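Dextranase (Pseudarthrobacter oxydans, PDB 6NZS) catalyses the endohydrolysis of (1->6)-alpha-D-glucosidic linkages in dextran, as a glycoside hydrolase of family 49. Local coordinates at residues D389-V398 with G417-V428. Sequence-based numbering, arbitrary orientation.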
# COMPACT_ATOMS: atom_id res chain seq x y z
N ASP A 389 -6.97 -0.41 -5.73
CA ASP A 389 -7.07 0.92 -5.11
C ASP A 389 -6.19 0.97 -3.88
O ASP A 389 -6.32 0.13 -3.00
CB ASP A 389 -8.51 1.17 -4.65
CG ASP A 389 -9.51 1.21 -5.78
OD1 ASP A 389 -9.18 1.69 -6.87
OD2 ASP A 389 -10.66 0.76 -5.55
N VAL A 390 -5.30 1.97 -3.82
CA VAL A 390 -4.34 2.02 -2.71
C VAL A 390 -4.89 2.84 -1.55
O VAL A 390 -4.94 2.38 -0.40
CB VAL A 390 -2.96 2.54 -3.14
CG1 VAL A 390 -1.97 2.39 -1.97
CG2 VAL A 390 -2.44 1.80 -4.39
N LEU A 391 -5.24 4.09 -1.83
CA LEU A 391 -5.82 4.99 -0.84
C LEU A 391 -7.28 5.21 -1.22
O LEU A 391 -7.57 5.91 -2.19
CB LEU A 391 -5.06 6.31 -0.78
CG LEU A 391 -3.58 6.17 -0.38
CD1 LEU A 391 -2.93 7.54 -0.34
CD2 LEU A 391 -3.43 5.45 0.97
N LYS A 392 -8.18 4.62 -0.44
CA LYS A 392 -9.62 4.69 -0.70
C LYS A 392 -10.15 5.88 0.09
O LYS A 392 -10.39 5.80 1.30
CB LYS A 392 -10.27 3.37 -0.32
CG LYS A 392 -9.88 2.25 -1.30
CD LYS A 392 -9.87 0.88 -0.64
CE LYS A 392 -11.28 0.37 -0.39
NZ LYS A 392 -11.33 -1.10 -0.10
N MET A 393 -10.34 6.99 -0.62
CA MET A 393 -10.68 8.28 -0.01
C MET A 393 -12.20 8.43 -0.11
O MET A 393 -12.73 9.11 -0.98
CB MET A 393 -9.94 9.41 -0.72
CG MET A 393 -8.42 9.19 -0.82
SD MET A 393 -7.63 8.76 0.74
CE MET A 393 -7.98 10.22 1.73
N TYR A 394 -12.89 7.77 0.81
CA TYR A 394 -14.34 7.63 0.73
C TYR A 394 -15.07 8.37 1.84
O TYR A 394 -16.30 8.25 1.92
CB TYR A 394 -14.74 6.15 0.81
CG TYR A 394 -14.25 5.25 -0.33
CD1 TYR A 394 -13.68 5.79 -1.48
CD2 TYR A 394 -14.38 3.88 -0.24
CE1 TYR A 394 -13.24 4.95 -2.52
CE2 TYR A 394 -13.96 3.04 -1.26
CZ TYR A 394 -13.39 3.59 -2.40
OH TYR A 394 -12.96 2.73 -3.40
N HIS A 395 -14.37 9.12 2.69
CA HIS A 395 -14.99 9.65 3.90
C HIS A 395 -14.49 11.05 4.22
O HIS A 395 -13.36 11.41 3.90
CB HIS A 395 -14.73 8.72 5.09
CG HIS A 395 -15.20 7.33 4.87
ND1 HIS A 395 -16.51 6.94 5.09
CD2 HIS A 395 -14.56 6.24 4.39
CE1 HIS A 395 -16.64 5.66 4.78
NE2 HIS A 395 -15.47 5.21 4.34
N SER A 396 -15.34 11.81 4.90
CA SER A 396 -15.01 13.16 5.31
C SER A 396 -13.99 13.17 6.45
O SER A 396 -13.82 12.19 7.19
CB SER A 396 -16.27 13.89 5.78
OG SER A 396 -17.20 13.98 4.71
N ASP A 397 -13.30 14.30 6.58
CA ASP A 397 -12.46 14.57 7.75
C ASP A 397 -11.33 13.55 7.88
O ASP A 397 -11.09 12.99 8.96
CB ASP A 397 -13.30 14.68 9.03
CG ASP A 397 -14.35 15.77 8.96
OD1 ASP A 397 -14.10 16.82 8.35
OD2 ASP A 397 -15.45 15.57 9.54
N VAL A 398 -10.64 13.30 6.78
CA VAL A 398 -9.56 12.32 6.72
C VAL A 398 -8.27 13.07 6.40
O VAL A 398 -8.25 13.92 5.50
CB VAL A 398 -9.85 11.21 5.70
CG1 VAL A 398 -8.59 10.37 5.43
CG2 VAL A 398 -10.99 10.31 6.20
N GLY A 417 -14.07 7.27 -6.42
CA GLY A 417 -15.25 6.95 -7.19
C GLY A 417 -15.92 5.64 -6.80
O GLY A 417 -16.01 5.31 -5.61
N TRP A 418 -16.39 4.91 -7.82
CA TRP A 418 -17.13 3.64 -7.73
C TRP A 418 -18.61 3.80 -7.38
O TRP A 418 -19.44 3.00 -7.82
CB TRP A 418 -16.49 2.62 -6.79
CG TRP A 418 -15.15 2.05 -7.21
CD1 TRP A 418 -13.97 2.13 -6.52
CD2 TRP A 418 -14.87 1.26 -8.39
NE1 TRP A 418 -12.98 1.47 -7.20
CE2 TRP A 418 -13.50 0.92 -8.35
CE3 TRP A 418 -15.65 0.82 -9.47
CZ2 TRP A 418 -12.89 0.16 -9.34
CZ3 TRP A 418 -15.03 0.06 -10.46
CH2 TRP A 418 -13.66 -0.26 -10.39
N THR A 419 -18.95 4.78 -6.54
CA THR A 419 -20.34 5.09 -6.21
C THR A 419 -20.42 6.59 -5.98
O THR A 419 -19.40 7.24 -5.71
CB THR A 419 -20.83 4.38 -4.94
OG1 THR A 419 -20.20 4.94 -3.77
CG2 THR A 419 -20.57 2.89 -4.96
N PRO A 420 -21.62 7.18 -6.06
CA PRO A 420 -21.78 8.55 -5.55
C PRO A 420 -21.45 8.58 -4.07
O PRO A 420 -21.71 7.62 -3.33
CB PRO A 420 -23.26 8.85 -5.80
CG PRO A 420 -23.66 7.91 -6.89
CD PRO A 420 -22.86 6.67 -6.67
N ARG A 421 -20.83 9.68 -3.62
CA ARG A 421 -20.40 9.81 -2.24
C ARG A 421 -20.62 11.23 -1.75
O ARG A 421 -20.67 12.18 -2.54
CB ARG A 421 -18.91 9.43 -2.07
CG ARG A 421 -18.61 7.99 -2.44
CD ARG A 421 -17.12 7.66 -2.29
NE ARG A 421 -16.79 6.39 -2.93
CZ ARG A 421 -17.02 5.19 -2.40
NH1 ARG A 421 -17.59 5.08 -1.20
NH2 ARG A 421 -16.69 4.10 -3.07
N ASN A 422 -20.74 11.37 -0.42
CA ASN A 422 -20.75 12.65 0.26
C ASN A 422 -19.45 12.75 1.06
O ASN A 422 -19.28 12.04 2.06
CB ASN A 422 -21.97 12.77 1.18
CG ASN A 422 -23.24 13.04 0.42
OD1 ASN A 422 -23.28 13.88 -0.48
ND2 ASN A 422 -24.30 12.31 0.77
N ILE A 423 -18.54 13.62 0.62
CA ILE A 423 -17.22 13.76 1.21
C ILE A 423 -16.89 15.24 1.33
O ILE A 423 -17.11 16.01 0.39
CB ILE A 423 -16.14 13.08 0.34
CG1 ILE A 423 -16.44 11.59 0.19
CG2 ILE A 423 -14.76 13.31 0.93
CD1 ILE A 423 -15.54 10.90 -0.83
N ASP A 424 -16.31 15.62 2.47
CA ASP A 424 -15.85 16.98 2.72
C ASP A 424 -14.60 16.91 3.58
O ASP A 424 -14.52 16.11 4.51
CB ASP A 424 -16.96 17.74 3.46
CG ASP A 424 -16.73 19.25 3.55
OD1 ASP A 424 -15.76 19.80 2.99
OD2 ASP A 424 -17.57 19.92 4.20
N ASN A 425 -13.61 17.75 3.25
CA ASN A 425 -12.46 18.01 4.13
C ASN A 425 -11.49 16.85 4.18
O ASN A 425 -11.34 16.18 5.21
CB ASN A 425 -12.90 18.45 5.54
CG ASN A 425 -11.73 18.84 6.42
OD1 ASN A 425 -10.77 19.46 5.95
ND2 ASN A 425 -11.79 18.47 7.69
N VAL A 426 -10.79 16.61 3.08
CA VAL A 426 -9.79 15.55 2.98
C VAL A 426 -8.45 16.19 2.64
O VAL A 426 -8.38 17.05 1.75
CB VAL A 426 -10.21 14.53 1.90
CG1 VAL A 426 -9.08 13.55 1.62
CG2 VAL A 426 -11.46 13.79 2.34
N ASN A 427 -7.40 15.77 3.34
CA ASN A 427 -6.07 16.34 3.14
C ASN A 427 -5.06 15.20 3.09
O ASN A 427 -4.90 14.47 4.07
CB ASN A 427 -5.71 17.30 4.27
CG ASN A 427 -6.53 18.58 4.24
OD1 ASN A 427 -7.56 18.70 4.92
ND2 ASN A 427 -6.08 19.54 3.44
N VAL A 428 -4.36 15.08 1.96
CA VAL A 428 -3.36 14.02 1.76
C VAL A 428 -2.06 14.68 1.33
O VAL A 428 -1.98 15.25 0.23
CB VAL A 428 -3.82 13.01 0.70
CG1 VAL A 428 -2.75 11.94 0.46
CG2 VAL A 428 -5.15 12.37 1.07
O HOH W 1 -18.49 6.97 0.79
O HOH W 2 -18.54 9.53 3.06
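Met393 bends at chi2 and chi3, which turns its CE into the apolar centre, 3.5 Å from Val426 CG1 and close to CG2 of Val428. This packing lies between successive coils of the right-handed parallel beta-helix of the family, where strand 398-407 runs parallel to strand 423-435; Ile400 of the former also touches Met393 and Val428. Beside this cluster, Ile423 CD1 presses on Met393 O at 3.3 Å, a buried carbonyl for which the model offers no polar partner.

Farther out, the Arg421 guanidinium lies flat over the Tyr394 ring, the planes 4° apart and CZ 3.5 Å from the ring centroid, a stacked cation-pi pair. Its NE and NH2 both donate to Gly417 O, fixing its rotation, while NH1 reaches Tyr394 O through a water. With an alanine here the guanidinium is gone, and the Tyr394 ring would probably be freer to turn while Gly417 O is left without its two side-chain donors. Past the Tyr394 hydroxyl, whose OH lies 3.3 Å from Trp418 CD1, the indole NE1 donates to Asp389 OD2 on the syn side (2.9 Å).

At the other end, Ser396 OG accepts from Asp424 N, and the backbones join through Asn427 N to Val398 O (3.0 Å). Outermost, Asn425 ND2 meets Asp397 OD1 on its anti side at 2.9 Å, nearly straight at 169°.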